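Local coordinates for protein DHC, diheme cytochrome c (Rhodobacter sphaeroides, PDB 2FW5) that carries two covalently bound c-type hemes and probably transfers electrons, with the sphaeroides heme protein SHP as an interaction partner, at residues A[37-42]-A[85-90]. Numbering follows the deposited sequence.
Sequences PARSWT and RGLVQT
Arg39 NE meets the loop 85-90 at Gln89 O, 3.3 Å away, while its hydrogen bond goes to Asp91 O, one residue beyond that loop segment. Gln89 O sits over one face of the guanidinium, 2.9 Å above its plane and shifted toward the rim, so the N-H bonds point poorly at it and the approach is a polar contact, not a hydrogen bond. Val88 O comes in obliquely, 3.5 Å from Arg39 NH2. Over the opposite face of the guanidinium Pro37 CB stands 3.7 Å off the plane, again off-centre. Arginine suits this place because its chain spans the gap: with chi1 at 61° CG lies between the backbone N and the carbonyl carbon, and from CG to NE the chain runs extended to the loop. Next to this polar contact the CG corner of the Pro37 ring meets the Leu87 CD1 methyl at 4.2 Å, a light apolar touch at the buried end of an otherwise surface contact. Leucine suits its position because the branched end of its side chain puts a methyl against the proline. Proline in turn serves two ends: its restricted phi, here -68°, suits the turn into helix 38-45 from the N-cap position, and its ring offers the rigid apolar surface that Leu87 meets. Asp91 OD2 accepts a hydrogen bond from Val88 N, bracing the loop, while Ser40 OG bonds to Pro93 O farther along. The contact thus joins the start of a helix whose Trp41 lines a heme pocket to the long loop leading toward heme-binding Arg95 and Ile96, within the diheme cytochrome c fold.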
ATOM      1  N   PRO A  37      -5.741  -5.255   3.620  1.00 15.81           N
ATOM      2  CA  PRO A  37      -7.147  -5.722   3.630  1.00 14.79           C
ATOM      3  C   PRO A  37      -8.156  -4.609   3.286  1.00 16.75           C
ATOM      4  O   PRO A  37      -7.782  -3.419   3.364  1.00 16.49           O
ATOM      5  CB  PRO A  37      -7.363  -6.229   5.085  1.00 16.88           C
ATOM      6  CG  PRO A  37      -6.285  -5.521   5.907  1.00 17.41           C
ATOM      7  CD  PRO A  37      -5.077  -5.278   4.928  1.00 13.94           C
ATOM      8  N   ALA A  38      -9.359  -4.960   2.857  1.00 15.16           N
ATOM      9  CA  ALA A  38     -10.328  -3.916   2.478  1.00 16.46           C
ATOM     10  C   ALA A  38     -10.558  -2.849   3.541  1.00 17.62           C
ATOM     11  O   ALA A  38     -10.677  -1.623   3.223  1.00 17.18           O
ATOM     12  CB  ALA A  38     -11.653  -4.541   2.122  1.00 14.36           C
ATOM     13  N   ARG A  39     -10.682  -3.282   4.790  1.00 18.61           N
ATOM     14  CA  ARG A  39     -10.852  -2.305   5.878  1.00 18.80           C
ATOM     15  C   ARG A  39      -9.752  -1.230   5.963  1.00 19.06           C
ATOM     16  O   ARG A  39     -10.065  -0.051   6.293  1.00 17.39           O
ATOM     17  CB  ARG A  39     -11.038  -3.005   7.244  1.00 18.07           C
ATOM     18  CG  ARG A  39      -9.867  -3.872   7.697  1.00 20.29           C
ATOM     19  CD  ARG A  39     -10.286  -4.844   8.859  1.00 19.40           C
ATOM     20  NE  ARG A  39      -9.176  -5.712   9.259  1.00 20.81           N
ATOM     21  CZ  ARG A  39      -8.933  -6.935   8.742  1.00 22.14           C
ATOM     22  NH1 ARG A  39      -9.674  -7.452   7.756  1.00 18.06           N
ATOM     23  NH2 ARG A  39      -7.958  -7.681   9.268  1.00 19.24           N
ATOM     24  N   SER A  40      -8.492  -1.630   5.729  1.00 17.39           N
ATOM     25  CA  SER A  40      -7.362  -0.676   5.730  1.00 17.24           C
ATOM     26  C   SER A  40      -7.493   0.396   4.614  1.00 17.93           C
ATOM     27  O   SER A  40      -7.305   1.569   4.873  1.00 17.37           O
ATOM     28  CB  SER A  40      -6.050  -1.426   5.564  1.00 17.52           C
ATOM     29  OG  SER A  40      -5.768  -2.141   6.767  1.00 19.56           O
ATOM     30  N   TRP A  41      -7.811  -0.035   3.381  1.00 18.24           N
ATOM     31  CA  TRP A  41      -8.117   0.887   2.265  1.00 16.59           C
ATOM     32  C   TRP A  41      -9.288   1.816   2.539  1.00 17.68           C
ATOM     33  O   TRP A  41      -9.189   2.986   2.303  1.00 16.71           O
ATOM     34  CB  TRP A  41      -8.339   0.143   0.960  1.00 16.39           C
ATOM     35  CG  TRP A  41      -7.130  -0.624   0.445  1.00 15.98           C
ATOM     36  CD1 TRP A  41      -7.073  -1.950   0.120  1.00 16.64           C
ATOM     37  CD2 TRP A  41      -5.852  -0.075   0.124  1.00 17.74           C
ATOM     38  NE1 TRP A  41      -5.821  -2.276  -0.359  1.00 15.19           N
ATOM     39  CE2 TRP A  41      -5.042  -1.157  -0.368  1.00 17.56           C
ATOM     40  CE3 TRP A  41      -5.277   1.233   0.222  1.00 14.89           C
ATOM     41  CZ2 TRP A  41      -3.709  -0.984  -0.776  1.00 18.20           C
ATOM     42  CZ3 TRP A  41      -3.969   1.411  -0.187  1.00 17.70           C
ATOM     43  CH2 TRP A  41      -3.194   0.299  -0.716  1.00 17.08           C
ATOM     44  N   THR A  42     -10.391   1.300   3.069  1.00 18.81           N
ATOM     45  CA  THR A  42     -11.480   2.173   3.505  1.00 19.19           C
ATOM     46  C   THR A  42     -11.074   3.258   4.481  1.00 19.40           C
ATOM     47  O   THR A  42     -11.459   4.467   4.311  1.00 19.14           O
ATOM     48  CB  THR A  42     -12.616   1.262   4.080  1.00 19.40           C
ATOM     49  OG1 THR A  42     -12.990   0.384   3.038  1.00 19.84           O
ATOM     50  CG2 THR A  42     -13.921   2.076   4.337  1.00 18.65           C
ATOM     51  N   ARG A  85      -0.959 -12.636   6.448  1.00 23.89           N
ATOM     52  CA  ARG A  85      -0.321 -13.576   7.382  1.00 24.80           C
ATOM     53  C   ARG A  85       0.197 -12.932   8.682  1.00 23.88           C
ATOM     54  O   ARG A  85       1.031 -12.024   8.645  1.00 24.73           O
ATOM     55  CB  ARG A  85       0.795 -14.310   6.613  1.00 24.38           C
ATOM     56  CG  ARG A  85       1.310 -15.568   7.312  1.00 30.76           C
ATOM     57  CD  ARG A  85       2.153 -16.475   6.350  1.00 30.97           C
ATOM     58  N   GLY A  86      -0.289 -13.395   9.847  1.00 23.13           N
ATOM     59  CA  GLY A  86       0.162 -12.841  11.120  1.00 22.65           C
ATOM     60  C   GLY A  86      -0.803 -11.743  11.566  1.00 23.71           C
ATOM     61  O   GLY A  86      -0.644 -11.240  12.681  1.00 21.73           O
ATOM     62  N   LEU A  87      -1.768 -11.348  10.688  1.00 24.45           N
ATOM     63  CA  LEU A  87      -2.834 -10.411  11.117  1.00 27.25           C
ATOM     64  C   LEU A  87      -4.004 -11.084  11.799  1.00 28.21           C
ATOM     65  O   LEU A  87      -4.348 -12.223  11.506  1.00 30.88           O
ATOM     66  CB  LEU A  87      -3.391  -9.561   9.965  1.00 27.61           C
ATOM     67  CG  LEU A  87      -2.698  -8.395   9.311  1.00 26.61           C
ATOM     68  CD1 LEU A  87      -3.754  -7.751   8.340  1.00 27.24           C
ATOM     69  CD2 LEU A  87      -2.165  -7.272  10.264  1.00 24.45           C
ATOM     70  N   VAL A  88      -4.593 -10.367  12.741  1.00 27.99           N
ATOM     71  CA  VAL A  88      -5.779 -10.807  13.429  1.00 27.29           C
ATOM     72  C   VAL A  88      -6.912  -9.898  12.838  1.00 25.56           C
ATOM     73  O   VAL A  88      -6.615  -8.823  12.321  1.00 22.81           O
ATOM     74  CB  VAL A  88      -5.482 -10.675  14.962  1.00 28.71           C
ATOM     75  CG1 VAL A  88      -6.300  -9.626  15.690  1.00 27.48           C
ATOM     76  CG2 VAL A  88      -5.368 -12.044  15.652  1.00 31.02           C
ATOM     77  N   GLN A  89      -8.171 -10.349  12.890  1.00 24.13           N
ATOM     78  CA  GLN A  89      -9.267  -9.694  12.186  1.00 23.89           C
ATOM     79  C   GLN A  89      -9.461  -8.288  12.753  1.00 23.81           C
ATOM     80  O   GLN A  89      -9.884  -7.374  12.019  1.00 22.85           O
ATOM     81  CB  GLN A  89     -10.566 -10.494  12.364  1.00 23.05           C
ATOM     82  CG  GLN A  89     -11.663 -10.069  11.381  1.00 25.37           C
ATOM     83  CD  GLN A  89     -13.016 -10.805  11.586  1.00 26.02           C
ATOM     84  OE1 GLN A  89     -14.109 -10.214  11.385  1.00 30.24           O
ATOM     85  NE2 GLN A  89     -12.944 -12.080  11.940  1.00 21.32           N
ATOM     86  N   THR A  90      -9.182  -8.120  14.046  1.00 22.81           N
ATOM     87  CA  THR A  90      -9.269  -6.776  14.662  1.00 23.96           C
ATOM     88  C   THR A  90      -8.113  -5.844  14.340  1.00 24.16           C
ATOM     89  O   THR A  90      -8.175  -4.699  14.750  1.00 24.32           O
ATOM     90  CB  THR A  90      -9.401  -6.801  16.185  1.00 24.28           C
ATOM     91  OG1 THR A  90      -8.333  -7.610  16.695  1.00 25.99           O
ATOM     92  CG2 THR A  90     -10.723  -7.503  16.652  1.00 24.70           C
TER